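Hypothetical protein Atu0120 (Agrobacterium tumefaciens, PDB 2I6H) is of unknown function, belongs to the DUF924 family of bacterial proteins and folds as a mainly helical chain without strands that carries bound calcium in the crystal. Local coordinates at residues Gly75-Ala80 and Arg112-Glu117; Gln125-Ser128 and Phe134-Leu137. One frame throughout, in Å; residues are numbered along the deposited sequence.

Interaction 1 of 2, residues Gly75-Ala80 and Arg112-Glu117; sequences GWLEGA and RFFADE. With CA (calcium ion), chain C.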
loop_
_atom_site.group_PDB
_atom_site.type_symbol
_atom_site.label_atom_id
_atom_site.label_comp_id
_atom_site.label_asym_id
_atom_site.label_seq_id
_atom_site.Cartn_x
_atom_site.Cartn_y
_atom_site.Cartn_z
ATOM N N GLY A 75 -24.341 5.465 19.660
ATOM C CA GLY A 75 -25.233 6.240 18.807
ATOM C C GLY A 75 -24.589 6.678 17.497
ATOM O O GLY A 75 -25.295 7.006 16.535
ATOM N N TRP A 76 -23.254 6.708 17.455
ATOM C CA TRP A 76 -22.541 7.087 16.219
ATOM C C TRP A 76 -22.739 6.066 15.101
ATOM O O TRP A 76 -22.485 6.350 13.922
ATOM C CB TRP A 76 -21.036 7.308 16.499
ATOM C CG TRP A 76 -20.761 8.540 17.317
ATOM C CD1 TRP A 76 -21.680 9.303 18.026
ATOM C CD2 TRP A 76 -19.485 9.144 17.537
ATOM N NE1 TRP A 76 -21.026 10.345 18.685
ATOM C CE2 TRP A 76 -19.683 10.275 18.393
ATOM C CE3 TRP A 76 -18.188 8.846 17.103
ATOM C CZ2 TRP A 76 -18.624 11.094 18.810
ATOM C CZ3 TRP A 76 -17.123 9.690 17.527
ATOM C CH2 TRP A 76 -17.363 10.796 18.359
ATOM N N LEU A 77 -23.184 4.864 15.468
ATOM C CA LEU A 77 -23.519 3.871 14.435
ATOM C C LEU A 77 -24.646 4.371 13.505
ATOM O O LEU A 77 -24.830 3.840 12.408
ATOM C CB LEU A 77 -23.903 2.528 15.073
ATOM C CG LEU A 77 -22.704 1.742 15.662
ATOM C CD1 LEU A 77 -23.238 0.572 16.512
ATOM C CD2 LEU A 77 -21.700 1.257 14.540
ATOM N N GLU A 78 -25.398 5.385 13.947
ATOM C CA GLU A 78 -26.494 5.898 13.103
ATOM C C GLU A 78 -26.013 6.586 11.797
ATOM O O GLU A 78 -26.764 6.613 10.790
ATOM C CB GLU A 78 -27.380 6.840 13.931
ATOM C CG GLU A 78 -28.544 7.358 13.136
ATOM C CD GLU A 78 -29.509 8.247 13.953
ATOM O OE1 GLU A 78 -29.432 8.326 15.192
ATOM O OE2 GLU A 78 -30.373 8.881 13.298
ATOM N N GLY A 79 -24.796 7.154 11.812
ATOM C CA GLY A 79 -24.272 7.957 10.679
ATOM C C GLY A 79 -23.060 7.285 10.033
ATOM O O GLY A 79 -22.293 6.599 10.718
ATOM N N ALA A 80 -22.886 7.475 8.731
ATOM C CA ALA A 80 -21.752 6.864 8.051
ATOM C C ALA A 80 -20.428 7.468 8.519
ATOM O O ALA A 80 -19.508 6.716 8.899
ATOM C CB ALA A 80 -21.890 6.963 6.498
ATOM N N ARG A 112 -14.295 -4.368 15.728
ATOM C CA ARG A 112 -14.790 -5.372 14.790
ATOM C C ARG A 112 -16.303 -5.469 14.857
ATOM O O ARG A 112 -16.989 -5.579 13.832
ATOM C CB ARG A 112 -14.241 -6.726 15.171
ATOM C CG ARG A 112 -12.860 -6.949 14.722
ATOM C CD ARG A 112 -12.683 -8.431 14.472
ATOM N NE ARG A 112 -12.872 -9.226 15.681
ATOM C CZ ARG A 112 -12.076 -9.168 16.743
ATOM N NH1 ARG A 112 -11.060 -8.333 16.760
ATOM N NH2 ARG A 112 -12.310 -9.937 17.802
ATOM N N PHE A 113 -16.827 -5.446 16.087
ATOM C CA PHE A 113 -18.264 -5.533 16.329
ATOM C C PHE A 113 -18.935 -4.316 15.650
ATOM O O PHE A 113 -19.951 -4.442 14.908
ATOM C CB PHE A 113 -18.512 -5.507 17.849
ATOM C CG PHE A 113 -19.950 -5.377 18.215
ATOM C CD1 PHE A 113 -20.828 -6.448 18.024
ATOM C CD2 PHE A 113 -20.452 -4.177 18.672
ATOM C CE1 PHE A 113 -22.209 -6.315 18.354
ATOM C CE2 PHE A 113 -21.812 -4.027 19.005
ATOM C CZ PHE A 113 -22.694 -5.103 18.829
ATOM N N PHE A 114 -18.356 -3.134 15.871
ATOM C CA PHE A 114 -18.874 -1.942 15.223
ATOM C C PHE A 114 -18.682 -1.927 13.707
ATOM O O PHE A 114 -19.573 -1.455 12.993
ATOM C CB PHE A 114 -18.240 -0.696 15.801
ATOM C CG PHE A 114 -18.790 -0.279 17.168
ATOM C CD1 PHE A 114 -20.026 -0.695 17.664
ATOM C CD2 PHE A 114 -18.019 0.584 17.944
ATOM C CE1 PHE A 114 -20.478 -0.238 18.985
ATOM C CE2 PHE A 114 -18.464 1.046 19.209
ATOM C CZ PHE A 114 -19.712 0.650 19.703
ATOM N N ALA A 115 -17.541 -2.427 13.214
ATOM C CA ALA A 115 -17.306 -2.492 11.743
ATOM C C ALA A 115 -18.407 -3.337 11.073
ATOM O O ALA A 115 -19.016 -2.930 10.074
ATOM C CB ALA A 115 -15.922 -3.071 11.406
ATOM N N ASP A 116 -18.666 -4.496 11.660
ATOM C CA ASP A 116 -19.753 -5.371 11.179
ATOM C C ASP A 116 -21.106 -4.619 11.092
ATOM O O ASP A 116 -21.826 -4.663 10.053
ATOM C CB ASP A 116 -19.890 -6.576 12.117
ATOM C CG ASP A 116 -21.055 -7.510 11.693
ATOM O OD1 ASP A 116 -20.974 -8.153 10.614
ATOM O OD2 ASP A 116 -22.072 -7.526 12.431
ATOM N N GLU A 117 -21.437 -3.922 12.170
ATOM C CA GLU A 117 -22.699 -3.175 12.238
ATOM C C GLU A 117 -22.741 -2.038 11.199
ATOM O O GLU A 117 -23.756 -1.840 10.520
ATOM C CB GLU A 117 -22.981 -2.654 13.652
ATOM C CG GLU A 117 -24.338 -1.923 13.757
ATOM C CD GLU A 117 -25.557 -2.760 13.283
ATOM O OE1 GLU A 117 -25.506 -4.024 13.292
ATOM O OE2 GLU A 117 -26.567 -2.109 12.906
HETATM CA CA CA C . -31.277 10.064 15.227
HETATM O O HOH W 1 -29.386 11.650 14.946
#
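Leu-77 meets Phe-114 and Glu-117 in a small, buried apolar contact that fastens the connection between helices 51-69 and 80-97 to helix 108-120. One leucine methyl does most of the work: Leu-77 CD1 lies 3.6 Å from Phe-114 CD1, and the two side chains cross at about a right angle, with the methyl oblique to the ring. The other branch reaches the backbone, Leu-77 CD2 standing 3.8 Å from Phe-114 O. A branched leucine suits this place because its two methyls can touch ring and main chain together.

This is a turn of 3-10 helix packed on an alpha helix in an all-helical fold. Residues 76-78 belong to a 3-10 segment, and Gly-79 follows at the N-cap of helix 80-97. Phe-114 lies between these elements, its ring also touching Met-87 and Leu-90 of that helix.

Glu-117 joins through its aliphatic part. With CG anti to the backbone N (chi1 -177°), this CH2 faces the leucine, CG lying 3.9 Å from Leu-77 CD1; the chain then bends at chi2 (55°), and the carboxylate forms a salt bridge through OE2 with Arg-121. Glu-78, next to the leucine, has an extended side chain and holds a calcium ion through both carboxylate oxygens, OE1 at 2.5 Å and OE2 at 2.4 Å, with a water as a further ligand.

Interaction 2 of 2, residues Gln125-Ser128 and Phe134-Leu137; sequences QAVS and FFYL
Phe-135 and Tyr-136 reach back from residues 134-137 to Val-127 and Gln-125, bringing together the two ends of a short helical excursion. This is a compact connection in an all-helical fold, in which the short helices 123-126, 129-132 and 137-140 follow one another; it is closed by side chains, with no hydrogen bond passing directly from one segment to the other.

Phe-134 begins the second segment by turning to another part of the core, where its ring packs edge-to-face with Trp-38 and Trp-46. Phe-135 carries the apolar half of the contact. Its CB points toward Val-127, and the two side chains approach from opposite directions. The valine comes to the rim of the ring: CG2 lies near the ring plane, 3.7 Å from Phe-135 CE2, and Val-127 CG1 is 3.8 Å from the same carbon. A beta-branched residue fits here because both methyls can meet one ring corner, and a broad, flat phenylalanine suits the buried position opposite.

Tyr-136 follows, its ring packed against Ile-119 and Leu-154 and its buried hydroxyl satisfied by a hydrogen bond with Asp-124 OD2. A tyrosine suits such a place, offering a ring to apolar neighbours and an OH to a carboxylate. The exposed Gln-125 starts away from the second segment, but CG sits beside the backbone N (chi1 -68°) and the chain bends at chi2 (-56°), which swings the amide back to the tyrosine. The two side chains cross at about a right angle and, although the amide and ring planes are only 14° apart, they form no stack. Only their polar ends touch, Gln-125 NE2 standing 3.6 Å from Tyr-136 OH without a hydrogen bond between them.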
loop_
_atom_site.group_PDB
_atom_site.type_symbol
_atom_site.label_atom_id
_atom_site.label_comp_id
_atom_site.label_asym_id
_atom_site.label_seq_id
_atom_site.Cartn_x
_atom_site.Cartn_y
_atom_site.Cartn_z
ATOM N N GLN A 125 -19.985 1.973 2.105
ATOM C CA GLN A 125 -20.292 2.383 0.718
ATOM C C GLN A 125 -20.659 3.850 0.662
ATOM O O GLN A 125 -20.638 4.441 -0.431
ATOM C CB GLN A 125 -21.430 1.530 0.143
ATOM C CG GLN A 125 -21.007 0.069 -0.066
ATOM C CD GLN A 125 -19.772 -0.075 -0.965
ATOM O OE1 GLN A 125 -19.756 0.378 -2.125
ATOM N NE2 GLN A 125 -18.735 -0.707 -0.437
ATOM N N ALA A 126 -21.001 4.435 1.811
ATOM C CA ALA A 126 -21.450 5.834 1.871
ATOM C C ALA A 126 -20.294 6.813 2.026
ATOM O O ALA A 126 -20.466 7.982 1.697
ATOM C CB ALA A 126 -22.499 6.054 2.966
ATOM N N VAL A 127 -19.117 6.354 2.466
ATOM C CA VAL A 127 -17.938 7.261 2.535
ATOM C C VAL A 127 -17.135 7.146 1.226
ATOM O O VAL A 127 -17.351 6.222 0.425
ATOM C CB VAL A 127 -17.060 6.941 3.797
ATOM C CG1 VAL A 127 -17.937 6.924 5.076
ATOM C CG2 VAL A 127 -16.339 5.599 3.631
ATOM N N SER A 128 -16.207 8.071 1.005
ATOM C CA SER A 128 -15.382 8.038 -0.190
ATOM C C SER A 128 -14.515 6.787 -0.264
ATOM O O SER A 128 -14.197 6.135 0.738
ATOM C CB SER A 128 -14.500 9.289 -0.275
ATOM O OG SER A 128 -13.616 9.289 0.821
ATOM N N PHE A 134 -10.884 2.004 6.182
ATOM C CA PHE A 134 -10.971 2.081 7.668
ATOM C C PHE A 134 -12.090 1.262 8.324
ATOM O O PHE A 134 -11.989 0.911 9.520
ATOM C CB PHE A 134 -10.867 3.542 8.126
ATOM C CG PHE A 134 -9.594 4.162 7.644
ATOM C CD1 PHE A 134 -8.390 3.779 8.245
ATOM C CD2 PHE A 134 -9.560 4.978 6.491
ATOM C CE1 PHE A 134 -7.155 4.247 7.784
ATOM C CE2 PHE A 134 -8.294 5.466 5.992
ATOM C CZ PHE A 134 -7.104 5.088 6.655
ATOM N N PHE A 135 -13.151 0.951 7.554
ATOM C CA PHE A 135 -14.184 0.017 7.996
ATOM C C PHE A 135 -13.709 -1.449 7.881
ATOM O O PHE A 135 -14.335 -2.342 8.450
ATOM C CB PHE A 135 -15.476 0.193 7.149
ATOM C CG PHE A 135 -16.199 1.461 7.429
ATOM C CD1 PHE A 135 -17.004 1.588 8.572
ATOM C CD2 PHE A 135 -16.066 2.558 6.579
ATOM C CE1 PHE A 135 -17.696 2.812 8.864
ATOM C CE2 PHE A 135 -16.773 3.770 6.830
ATOM C CZ PHE A 135 -17.585 3.895 8.001
ATOM N N TYR A 136 -12.628 -1.702 7.141
ATOM C CA TYR A 136 -12.204 -3.100 6.839
ATOM C C TYR A 136 -10.997 -3.517 7.674
ATOM O O TYR A 136 -10.784 -4.707 7.965
ATOM C CB TYR A 136 -11.878 -3.223 5.337
ATOM C CG TYR A 136 -13.006 -2.753 4.418
ATOM C CD1 TYR A 136 -14.358 -2.740 4.848
ATOM C CD2 TYR A 136 -12.711 -2.368 3.100
ATOM C CE1 TYR A 136 -15.379 -2.311 3.948
ATOM C CE2 TYR A 136 -13.711 -1.941 2.211
ATOM C CZ TYR A 136 -15.031 -1.926 2.644
ATOM O OH TYR A 136 -16.022 -1.507 1.766
ATOM N N LEU A 137 -10.185 -2.523 8.052
ATOM C CA LEU A 137 -8.978 -2.802 8.820
ATOM C C LEU A 137 -9.238 -3.602 10.122
ATOM O O LEU A 137 -8.394 -4.438 10.483
ATOM C CB LEU A 137 -8.163 -1.511 9.089
ATOM C CG LEU A 137 -7.538 -0.905 7.809
ATOM C CD1 LEU A 137 -6.892 0.432 8.160
ATOM C CD2 LEU A 137 -6.478 -1.870 7.267
#

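Overall arrangement
Interaction 1 closes before interaction 2 opens, and their centres lie 11 Å apart within the DUF924 region of an all-helical chain. Helix 108-120, which supplies one side of interaction 1, is followed directly by helix 123-126, whose last residues open interaction 2. The two contacts also touch each other: Ala-115 CB is 3.4 Å from Phe-135 O, and Ala-80 CB is 3.7 Å from Ala-126 CB. Helix 80-97 is a shared neighbour, beginning at the end of residues 75-80 and packing against side chains from both contacts. Together they form a continuous patch of packing that joins successive helices through their connecting turns.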